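Local coordinates for glycoside Hydrolase (Bacteroides uniformis, PDB 5TA0), which probably hydrolyses agarose as a family GH86 glycoside hydrolase, and holds a neoagaro-oligosaccharide in the cleft of its catalytic barrel, at residues A[62-67]-A[372-377]; A[393-398]-A[402-407]; A[528-533]-A[551-556]. One frame throughout, in Å; residues are numbered along the deposited sequence.

Following the chain from the N terminus, residues 62-67 come first, in the loop between strand 50-51 and helix 69-76. Interaction 1 brings them against 372-377, beyond strand 364-369, so it closes a loop of 304 residues that carries most of the catalytic barrel. Interaction 2 begins only after that loop is shut: a short hairpin, 393-398 with 402-407, separated by three residues. Interaction 3 follows in the C-terminal beta domains, joining strand 523-538 to the loop after strand 545-549. The three run in series, with no nesting or crossing. Interactions 1 and 2 touch each other, whereas interaction 3 lies on the opposite side of the chain's centre, about 50 Å from interaction 1 between centres.

Interaction 1: residues A[62-67]-A[372-377]; sequences SANKIA and MLKSEW. With GAL (beta-D-galactopyranose), chain C.
The ammonium of K374 donates to the carbonyl oxygen of the N64 amide, the two side chains coming from opposite directions to join two loops of the (beta/alpha)8-type catalytic barrel. One loop follows the first strand of the parallel barrel sheet, 50-51, and the other follows the last, 364-369. K374 sends its CG anti to the backbone N (chi1 -178°), turns once at chi3, and so delivers NZ to N64 OD1 at 2.8 Å. The approach is tilted from the carbonyl plane, with a C=O...N angle of 125°. The same nitrogen gives a second bond to water 1 at 2.8 Å, and that water lies 2.7 Å from S62 OG, so the hydroxyl is linked to the lysine indirectly. A third bond goes to the backbone O of Y59. S62 O is also close to NZ, but the angle is too poor for a hydrogen bond; it still adds to the oxygens gathered near NZ, which would probably favour the charged form. N64 is fixed from its other branch, where ND2 donates to Y59 O, so one carbonyl serves both the lysine and the amide.

Further along 372-377 the loop turns to the substrate cleft. The indole of W377 lies beneath a galactose of the bound glycan, as in the sugar-aromatic stacks common in carbohydrate-active enzymes. Galactose C3 sits 3.7 Å above the indole plane, offset toward the rim, and C5 lies over the same face. The backing on the opposite face is CB of S375, 3.5 Å from that plane. The M372 methyl, CE, sits at the edge of the indole, in its plane, and is 3.9 Å from galactose O2. The closest approach of indole to sugar is W377 CZ2 to galactose C1, 3.6 Å.

Interaction 2: residues A[393-398]-A[402-407]; sequences RRENEP and TGEYVY
R393 and V406 form an antiparallel hydrogen-bonded pair at the base of a short beta hairpin, R393 N to V406 O and V406 N to R393 O both 2.9 Å, and R394 with Y405 is the next, non-hydrogen-bonded pair. A type I turn follows from R394 to E397. The R393 guanidinium lies flat over V406, whose CG2 sits 3.7 Å above the centre of its plane, while water 2 joins NE to Y407 O. The side chains of R394 and Y405 diverge from the backbone, yet R394 CG rests over the middle of the Y405 ring, 3.6 Å from the centroid, a CH-pi contact. Its guanidinium stands at 45° to the ring, Y405 CE1 over one face, and NH2 donates to G403 O (2.9 Å) near the guanidinium edge, slightly out of plane. E395, with CG between backbone N and carbonyl carbon (chi1 62°), brings OE1 to E404 N, which meets it from above the carboxylate plane. Just before the tip, N396 ND2 donates to T402 OG1 at 2.8 Å, nearly in its amide plane. The hairpin leans on the barrel: E376, in the conformer given, probably bonds Y405 OH and pairs with R394, and Y407 packs on helix 69-76, its hydroxyl bonded to D72.

Interaction 3: residues A[528-533]-A[551-556]; sequences VKYYAT and NVKKTE. With EDO (1,2-ethanediol), chain I.
The ring of Y530 has the backbone of V552 over one face: V552 CA stands 3.7 Å above the plane, offset toward the rim, in a CH-pi contact 4.0 Å from the centroid. At the edge, in the ring plane, sits water 3. The isopropyl group of V552 extends the packing along the ring, CG2 approaching Y530 CG at 3.9 Å and CG1 meeting CE2, so both methyls touch the aromatic carbons. With CG1 anti to its backbone N (chi1 172°), V552 spreads the two branches toward different parts of the ring.

The phenol oxygen reaches beyond V552 to the next peptide. K553 N donates to Y530 OH at 3.1 Å, with a fairly straight N-H...O angle of 163°. Water 3 is 2.7 Å from the same hydroxyl and donates to K553 O at 2.8 Å, so the tyrosine grips both the NH and the carbonyl of one residue, the second through water.

Y530 also touches I639 of strand 631-642 and I549 of strand 545-549, and V552 touches M637. Y530 of strand 523-538 thus holds the loop that leaves strand 545-549, joining a strand of the five-stranded sheet to the loop leaving one of the four-stranded sheet, consistent with the two-sheet beta domains at the C-terminal end of the chain.

Interaction 1: residues A[62-67]-A[372-377]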
loop_
_atom_site.group_PDB
_atom_site.type_symbol
_atom_site.label_atom_id
_atom_site.label_comp_id
_atom_site.label_asym_id
_atom_site.label_seq_id
_atom_site.Cartn_x
_atom_site.Cartn_y
_atom_site.Cartn_z
ATOM N N SER A 62 -8.339 22.975 -16.981
ATOM C CA SER A 62 -8.833 23.078 -18.355
ATOM C C SER A 62 -9.497 21.791 -18.811
ATOM O O SER A 62 -9.160 20.698 -18.322
ATOM C CB SER A 62 -7.712 23.453 -19.313
ATOM O OG SER A 62 -6.723 22.453 -19.392
ATOM N N ALA A 63 -10.459 21.950 -19.727
ATOM C CA ALA A 63 -11.097 20.865 -20.462
ATOM C C ALA A 63 -11.945 19.941 -19.606
ATOM O O ALA A 63 -12.242 18.833 -20.053
ATOM C CB ALA A 63 -10.067 20.072 -21.242
ATOM N N ASN A 64 -12.377 20.390 -18.433
ATOM C CA ASN A 64 -13.194 19.592 -17.527
ATOM C C ASN A 64 -14.644 20.073 -17.475
ATOM O O ASN A 64 -14.900 21.283 -17.472
ATOM C CB ASN A 64 -12.598 19.622 -16.115
ATOM C CG ASN A 64 -11.134 19.214 -16.096
ATOM O OD1 ASN A 64 -10.731 18.293 -16.785
ATOM N ND2 ASN A 64 -10.321 19.914 -15.308
ATOM N N LYS A 65 -15.587 19.136 -17.425
ATOM C CA LYS A 65 -17.011 19.498 -17.289
ATOM C C LYS A 65 -17.257 20.322 -16.025
ATOM O O LYS A 65 -17.991 21.313 -16.061
ATOM C CB LYS A 65 -17.875 18.253 -17.261
ATOM C CG LYS A 65 -19.372 18.534 -17.327
ATOM C CD LYS A 65 -20.153 17.409 -18.008
ATOM C CE LYS A 65 -19.748 17.172 -19.467
ATOM N NZ LYS A 65 -19.473 18.412 -20.262
ATOM N N ILE A 66 -16.647 19.906 -14.913
ATOM C CA ILE A 66 -16.748 20.613 -13.632
ATOM C C ILE A 66 -15.753 21.785 -13.614
ATOM O O ILE A 66 -14.541 21.610 -13.798
ATOM C CB ILE A 66 -16.525 19.648 -12.437
ATOM C CG1 ILE A 66 -17.596 18.546 -12.427
ATOM C CG2 ILE A 66 -16.556 20.419 -11.124
ATOM C CD1 ILE A 66 -17.387 17.499 -11.362
ATOM N N ALA A 67 -16.280 22.996 -13.403
ATOM C CA ALA A 67 -15.492 24.210 -13.500
ATOM C C ALA A 67 -14.461 24.307 -12.376
ATOM O O ALA A 67 -13.302 24.621 -12.638
ATOM C CB ALA A 67 -16.386 25.439 -13.473
ATOM N N MET A 372 -4.076 8.446 -11.288
ATOM C CA MET A 372 -3.615 9.811 -11.587
ATOM C C MET A 372 -4.821 10.652 -11.962
ATOM O O MET A 372 -5.883 10.102 -12.281
ATOM C CB MET A 372 -2.583 9.757 -12.689
ATOM C CG MET A 372 -1.334 8.982 -12.261
ATOM S SD MET A 372 0.080 9.126 -13.377
ATOM C CE MET A 372 0.628 10.768 -12.917
ATOM N N LEU A 373 -4.704 11.970 -11.950
ATOM C CA LEU A 373 -5.860 12.798 -12.269
ATOM C C LEU A 373 -6.284 12.653 -13.723
ATOM O O LEU A 373 -7.451 12.385 -13.999
ATOM C CB LEU A 373 -5.561 14.276 -11.964
ATOM C CG LEU A 373 -6.726 15.245 -12.233
ATOM C CD1 LEU A 373 -7.837 15.005 -11.257
ATOM C CD2 LEU A 373 -6.252 16.693 -12.141
ATOM N N LYS A 374 -5.337 12.827 -14.630
ATOM C CA LYS A 374 -5.652 12.968 -16.056
ATOM C C LYS A 374 -4.581 12.412 -16.974
ATOM O O LYS A 374 -4.884 11.738 -17.962
ATOM C CB LYS A 374 -5.900 14.455 -16.383
ATOM C CG LYS A 374 -6.290 14.709 -17.843
ATOM C CD LYS A 374 -6.610 16.155 -18.190
ATOM C CE LYS A 374 -7.831 16.670 -17.466
ATOM N NZ LYS A 374 -8.140 18.089 -17.814
ATOM N N SER A 375 -3.326 12.736 -16.705
ATOM C CA SER A 375 -2.193 12.195 -17.459
ATOM C C SER A 375 -2.412 12.230 -18.977
ATOM O O SER A 375 -2.250 11.222 -19.655
ATOM C CB SER A 375 -1.891 10.777 -16.982
ATOM O OG SER A 375 -1.558 10.851 -15.602
ATOM N N GLU A 376 -2.763 13.411 -19.484
ATOM C CA GLU A 376 -2.887 13.677 -20.923
ATOM C C GLU A 376 -1.621 13.277 -21.678
ATOM O O GLU A 376 -1.683 12.726 -22.775
ATOM C CB GLU A 376 -3.157 15.168 -21.140
ATOM C CG GLU A 376 -3.526 15.538 -22.562
ATOM C CD GLU A 376 -5.023 15.637 -22.766
ATOM O OE1 GLU A 376 -5.474 15.491 -23.919
ATOM O OE2 GLU A 376 -5.755 15.882 -21.777
ATOM N N TRP A 377 -0.467 13.527 -21.068
ATOM C CA TRP A 377 0.837 13.134 -21.620
ATOM C C TRP A 377 0.941 11.636 -21.933
ATOM O O TRP A 377 1.795 11.224 -22.719
ATOM C CB TRP A 377 2.011 13.527 -20.659
ATOM C CG TRP A 377 1.833 12.994 -19.273
ATOM C CD1 TRP A 377 1.388 13.704 -18.170
ATOM C CD2 TRP A 377 2.052 11.652 -18.808
ATOM N NE1 TRP A 377 1.308 12.886 -17.102
ATOM C CE2 TRP A 377 1.693 11.625 -17.442
ATOM C CE3 TRP A 377 2.500 10.470 -19.404
ATOM C CZ2 TRP A 377 1.792 10.462 -16.671
ATOM C CZ3 TRP A 377 2.582 9.300 -18.630
ATOM C CH2 TRP A 377 2.226 9.321 -17.276
HETATM C C1 GAL C . 5.032 10.473 -15.090
HETATM C C2 GAL C . 5.113 11.995 -14.934
HETATM C C3 GAL C . 5.092 12.718 -16.286
HETATM C C4 GAL C . 6.107 12.090 -17.232
HETATM C C5 GAL C . 5.854 10.586 -17.321
HETATM C C6 GAL C . 6.819 9.866 -18.259
HETATM O O2 GAL C . 4.007 12.398 -14.127
HETATM O O3 GAL C . 5.315 14.129 -16.105
HETATM O O4 GAL C . 7.436 12.285 -16.721
HETATM O O5 GAL C . 5.996 9.995 -16.019
HETATM O O6 GAL C . 6.547 8.453 -18.269
HETATM O O HOH W 1 -6.242 19.787 -18.972
#

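Interaction 2: residues A[393-398]-A[402-407]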
loop_
_atom_site.group_PDB
_atom_site.type_symbol
_atom_site.label_atom_id
_atom_site.label_comp_id
_atom_site.label_asym_id
_atom_site.label_seq_id
_atom_site.Cartn_x
_atom_site.Cartn_y
_atom_site.Cartn_z
ATOM N N ARG A 393 -11.817 10.923 -17.566
ATOM C CA ARG A 393 -11.754 10.447 -18.942
ATOM C C ARG A 393 -12.628 11.359 -19.805
ATOM O O ARG A 393 -13.556 11.981 -19.303
ATOM C CB ARG A 393 -12.151 8.979 -19.014
ATOM C CG ARG A 393 -13.491 8.604 -18.412
ATOM C CD ARG A 393 -14.570 8.568 -19.476
ATOM N NE ARG A 393 -15.908 8.317 -18.933
ATOM C CZ ARG A 393 -17.044 8.507 -19.602
ATOM N NH1 ARG A 393 -18.202 8.228 -19.011
ATOM N NH2 ARG A 393 -17.034 8.977 -20.848
ATOM N N ARG A 394 -12.321 11.454 -21.086
ATOM C CA ARG A 394 -13.087 12.348 -21.960
ATOM C C ARG A 394 -14.465 11.754 -22.220
ATOM O O ARG A 394 -14.641 10.527 -22.243
ATOM C CB ARG A 394 -12.326 12.609 -23.238
ATOM C CG ARG A 394 -11.092 13.470 -23.009
ATOM C CD ARG A 394 -10.415 13.852 -24.316
ATOM N NE ARG A 394 -9.293 14.799 -24.204
ATOM C CZ ARG A 394 -9.360 16.126 -24.312
ATOM N NH1 ARG A 394 -8.251 16.851 -24.207
ATOM N NH2 ARG A 394 -10.503 16.763 -24.504
ATOM N N GLU A 395 -15.452 12.629 -22.379
ATOM C CA GLU A 395 -16.843 12.180 -22.443
ATOM C C GLU A 395 -17.121 11.207 -23.583
ATOM O O GLU A 395 -17.986 10.362 -23.439
ATOM C CB GLU A 395 -17.837 13.340 -22.456
ATOM C CG GLU A 395 -17.750 14.294 -23.623
ATOM C CD GLU A 395 -18.553 15.581 -23.407
ATOM O OE1 GLU A 395 -18.072 16.664 -23.837
ATOM O OE2 GLU A 395 -19.646 15.518 -22.781
ATOM N N ASN A 396 -16.378 11.274 -24.680
ATOM C CA ASN A 396 -16.659 10.360 -25.797
ATOM C C ASN A 396 -15.832 9.083 -25.784
ATOM O O ASN A 396 -15.942 8.262 -26.692
ATOM C CB ASN A 396 -16.495 11.100 -27.118
ATOM C CG ASN A 396 -17.492 12.235 -27.280
ATOM O OD1 ASN A 396 -18.647 12.134 -26.852
ATOM N ND2 ASN A 396 -17.039 13.338 -27.838
ATOM N N GLU A 397 -14.966 8.895 -24.778
ATOM C CA GLU A 397 -14.281 7.622 -24.622
ATOM C C GLU A 397 -15.331 6.555 -24.251
ATOM O O GLU A 397 -16.264 6.864 -23.520
ATOM C CB GLU A 397 -13.203 7.674 -23.505
ATOM C CG GLU A 397 -12.008 8.561 -23.822
ATOM C CD GLU A 397 -10.938 8.497 -22.756
ATOM O OE1 GLU A 397 -10.614 9.570 -22.214
ATOM O OE2 GLU A 397 -10.437 7.405 -22.470
ATOM N N PRO A 398 -15.205 5.324 -24.746
ATOM C CA PRO A 398 -14.043 4.792 -25.484
ATOM C C PRO A 398 -13.999 4.985 -27.008
ATOM O O PRO A 398 -12.989 4.651 -27.621
ATOM C CB PRO A 398 -14.140 3.293 -25.206
ATOM C CG PRO A 398 -15.604 3.073 -25.097
ATOM C CD PRO A 398 -16.143 4.251 -24.371
ATOM N N THR A 402 -12.212 12.464 -27.272
ATOM C CA THR A 402 -12.749 13.802 -27.562
ATOM C C THR A 402 -13.809 14.135 -26.544
ATOM O O THR A 402 -14.361 13.240 -25.888
ATOM C CB THR A 402 -13.370 13.898 -28.981
ATOM O OG1 THR A 402 -14.502 13.014 -29.075
ATOM C CG2 THR A 402 -12.315 13.610 -30.077
ATOM N N GLY A 403 -14.112 15.425 -26.438
ATOM C CA GLY A 403 -15.096 15.909 -25.497
ATOM C C GLY A 403 -14.422 16.314 -24.193
ATOM O O GLY A 403 -13.231 16.053 -23.987
ATOM N N GLU A 404 -15.187 16.956 -23.327
ATOM C CA GLU A 404 -14.668 17.400 -22.042
ATOM C C GLU A 404 -14.493 16.227 -21.103
ATOM O O GLU A 404 -15.146 15.197 -21.228
ATOM C CB GLU A 404 -15.619 18.402 -21.401
ATOM C CG GLU A 404 -15.814 19.667 -22.219
ATOM C CD GLU A 404 -16.273 20.831 -21.371
ATOM O OE1 GLU A 404 -17.383 20.728 -20.783
ATOM O OE2 GLU A 404 -15.509 21.821 -21.292
ATOM N N TYR A 405 -13.632 16.418 -20.110
ATOM C CA TYR A 405 -13.387 15.377 -19.126
ATOM C C TYR A 405 -14.485 15.292 -18.068
ATOM O O TYR A 405 -14.969 16.308 -17.558
ATOM C CB TYR A 405 -12.044 15.630 -18.433
ATOM C CG TYR A 405 -10.842 15.225 -19.231
ATOM C CD1 TYR A 405 -10.170 16.114 -20.050
ATOM C CD2 TYR A 405 -10.353 13.931 -19.142
ATOM C CE1 TYR A 405 -9.038 15.732 -20.753
ATOM C CE2 TYR A 405 -9.227 13.538 -19.833
ATOM C CZ TYR A 405 -8.556 14.439 -20.626
ATOM O OH TYR A 405 -7.441 14.059 -21.296
ATOM N N VAL A 406 -14.825 14.064 -17.722
ATOM C CA VAL A 406 -15.761 13.722 -16.666
ATOM C C VAL A 406 -15.094 12.638 -15.793
ATOM O O VAL A 406 -14.098 12.048 -16.187
ATOM C CB VAL A 406 -17.078 13.175 -17.238
ATOM C CG1 VAL A 406 -17.759 14.248 -18.081
ATOM C CG2 VAL A 406 -16.886 11.893 -18.060
ATOM N N TYR A 407 -15.657 12.343 -14.631
ATOM C CA TYR A 407 -15.068 11.290 -13.787
ATOM C C TYR A 407 -15.113 9.948 -14.485
ATOM O O TYR A 407 -16.109 9.593 -15.133
ATOM C CB TYR A 407 -15.784 11.163 -12.455
ATOM C CG TYR A 407 -15.518 12.291 -11.482
ATOM C CD1 TYR A 407 -14.216 12.632 -11.112
ATOM C CD2 TYR A 407 -16.565 12.977 -10.887
ATOM C CE1 TYR A 407 -13.973 13.645 -10.203
ATOM C CE2 TYR A 407 -16.329 14.005 -9.980
ATOM C CZ TYR A 407 -15.028 14.334 -9.634
ATOM O OH TYR A 407 -14.758 15.350 -8.728
HETATM O O HOH W 2 -17.046 7.283 -16.386
#

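Interaction 3: residues A[528-533]-A[551-556]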
loop_
_atom_site.group_PDB
_atom_site.type_symbol
_atom_site.label_atom_id
_atom_site.label_comp_id
_atom_site.label_asym_id
_atom_site.label_seq_id
_atom_site.Cartn_x
_atom_site.Cartn_y
_atom_site.Cartn_z
ATOM N N VAL A 528 -1.119 -6.297 19.821
ATOM C CA VAL A 528 0.340 -6.253 19.750
ATOM C C VAL A 528 0.796 -7.399 18.861
ATOM O O VAL A 528 0.301 -8.532 18.981
ATOM C CB VAL A 528 1.007 -6.318 21.156
ATOM C CG1 VAL A 528 2.493 -6.131 21.055
ATOM C CG2 VAL A 528 0.468 -5.213 22.066
ATOM N N LYS A 529 1.742 -7.118 17.976
ATOM C CA LYS A 529 2.313 -8.115 17.065
ATOM C C LYS A 529 3.727 -8.456 17.499
ATOM O O LYS A 529 4.555 -7.551 17.730
ATOM C CB LYS A 529 2.292 -7.582 15.646
ATOM C CG LYS A 529 2.683 -8.596 14.609
ATOM C CD LYS A 529 2.417 -8.040 13.232
ATOM C CE LYS A 529 2.748 -9.037 12.146
ATOM N NZ LYS A 529 2.310 -8.486 10.838
ATOM N N TYR A 530 4.006 -9.755 17.604
ATOM C CA TYR A 530 5.285 -10.265 18.088
ATOM C C TYR A 530 5.970 -11.085 17.009
ATOM O O TYR A 530 5.306 -11.782 16.241
ATOM C CB TYR A 530 5.088 -11.092 19.351
ATOM C CG TYR A 530 4.613 -10.305 20.537
ATOM C CD1 TYR A 530 5.511 -9.675 21.387
ATOM C CD2 TYR A 530 3.261 -10.188 20.823
ATOM C CE1 TYR A 530 5.080 -8.922 22.474
ATOM C CE2 TYR A 530 2.824 -9.463 21.934
ATOM C CZ TYR A 530 3.731 -8.822 22.739
ATOM O OH TYR A 530 3.302 -8.112 23.846
ATOM N N TYR A 531 7.294 -10.988 16.973
ATOM C CA TYR A 531 8.103 -11.643 15.954
ATOM C C TYR A 531 8.906 -12.776 16.571
ATOM O O TYR A 531 9.180 -12.768 17.763
ATOM C CB TYR A 531 9.015 -10.602 15.292
ATOM C CG TYR A 531 8.196 -9.538 14.617
ATOM C CD1 TYR A 531 7.755 -9.701 13.313
ATOM C CD2 TYR A 531 7.803 -8.409 15.308
ATOM C CE1 TYR A 531 6.927 -8.754 12.705
ATOM C CE2 TYR A 531 6.999 -7.443 14.712
ATOM C CZ TYR A 531 6.575 -7.627 13.405
ATOM O OH TYR A 531 5.734 -6.692 12.807
ATOM N N ALA A 532 9.264 -13.746 15.760
ATOM C CA ALA A 532 10.095 -14.871 16.202
ATOM C C ALA A 532 11.573 -14.486 16.213
ATOM O O ALA A 532 12.010 -13.475 15.645
ATOM C CB ALA A 532 9.871 -16.063 15.298
ATOM N N THR A 533 12.383 -15.328 16.851
ATOM C CA THR A 533 13.805 -15.107 16.893
ATOM C C THR A 533 14.521 -15.415 15.584
ATOM O O THR A 533 15.628 -14.971 15.391
ATOM C CB THR A 533 14.494 -15.935 17.989
ATOM O OG1 THR A 533 14.297 -17.329 17.728
ATOM C CG2 THR A 533 13.916 -15.599 19.383
ATOM N N ASN A 551 8.862 -12.641 25.193
ATOM C CA ASN A 551 8.448 -11.386 25.817
ATOM C C ASN A 551 7.013 -10.968 25.444
ATOM O O ASN A 551 6.714 -9.786 25.344
ATOM C CB ASN A 551 9.452 -10.242 25.528
ATOM C CG ASN A 551 10.415 -9.954 26.681
ATOM O OD1 ASN A 551 10.135 -10.176 27.885
ATOM N ND2 ASN A 551 11.542 -9.365 26.325
ATOM N N VAL A 552 6.138 -11.958 25.254
ATOM C CA VAL A 552 4.734 -11.697 24.961
ATOM C C VAL A 552 4.028 -11.277 26.245
ATOM O O VAL A 552 4.130 -11.944 27.263
ATOM C CB VAL A 552 4.053 -12.944 24.375
ATOM C CG1 VAL A 552 2.537 -12.756 24.253
ATOM C CG2 VAL A 552 4.682 -13.308 23.027
ATOM N N LYS A 553 3.335 -10.155 26.181
ATOM C CA LYS A 553 2.624 -9.622 27.332
ATOM C C LYS A 553 1.173 -10.086 27.284
ATOM O O LYS A 553 0.460 -9.840 26.317
ATOM C CB LYS A 553 2.745 -8.096 27.355
ATOM C CG LYS A 553 4.172 -7.562 27.213
ATOM C CD LYS A 553 5.211 -8.115 28.203
ATOM C CE LYS A 553 4.770 -7.973 29.664
ATOM N NZ LYS A 553 5.838 -8.191 30.690
ATOM N N LYS A 554 0.769 -10.847 28.283
ATOM C CA LYS A 554 -0.624 -11.241 28.423
ATOM C C LYS A 554 -1.320 -10.465 29.527
ATOM O O LYS A 554 -0.679 -9.911 30.429
ATOM C CB LYS A 554 -0.730 -12.733 28.706
ATOM C CG LYS A 554 -0.278 -13.627 27.557
ATOM C CD LYS A 554 -0.424 -15.090 27.922
ATOM C CE LYS A 554 -1.888 -15.517 27.989
ATOM N NZ LYS A 554 -2.021 -16.839 28.651
ATOM N N THR A 555 -2.646 -10.411 29.408
ATOM C CA THR A 555 -3.550 -9.855 30.413
ATOM C C THR A 555 -4.547 -10.959 30.764
ATOM O O THR A 555 -4.417 -12.093 30.303
ATOM C CB THR A 555 -4.264 -8.612 29.869
ATOM O OG1 THR A 555 -4.912 -8.901 28.629
ATOM C CG2 THR A 555 -3.266 -7.475 29.619
ATOM N N GLU A 556 -5.510 -10.668 31.625
ATOM C CA GLU A 556 -6.449 -11.707 32.054
ATOM C C GLU A 556 -7.294 -12.252 30.904
ATOM O O GLU A 556 -7.510 -13.467 30.805
ATOM C CB GLU A 556 -7.388 -11.179 33.133
ATOM C CG GLU A 556 -8.233 -12.282 33.765
ATOM C CD GLU A 556 -8.995 -11.841 35.002
ATOM O OE1 GLU A 556 -8.931 -10.650 35.376
ATOM O OE2 GLU A 556 -9.686 -12.712 35.597
HETATM C C1 EDO I . 17.111 -11.854 17.069
HETATM O O1 EDO I . 16.048 -12.168 16.173
HETATM C C2 EDO I . 16.523 -11.602 18.441
HETATM O O2 EDO I . 15.625 -12.655 18.788
HETATM O O HOH W 3 0.662 -8.016 24.179
#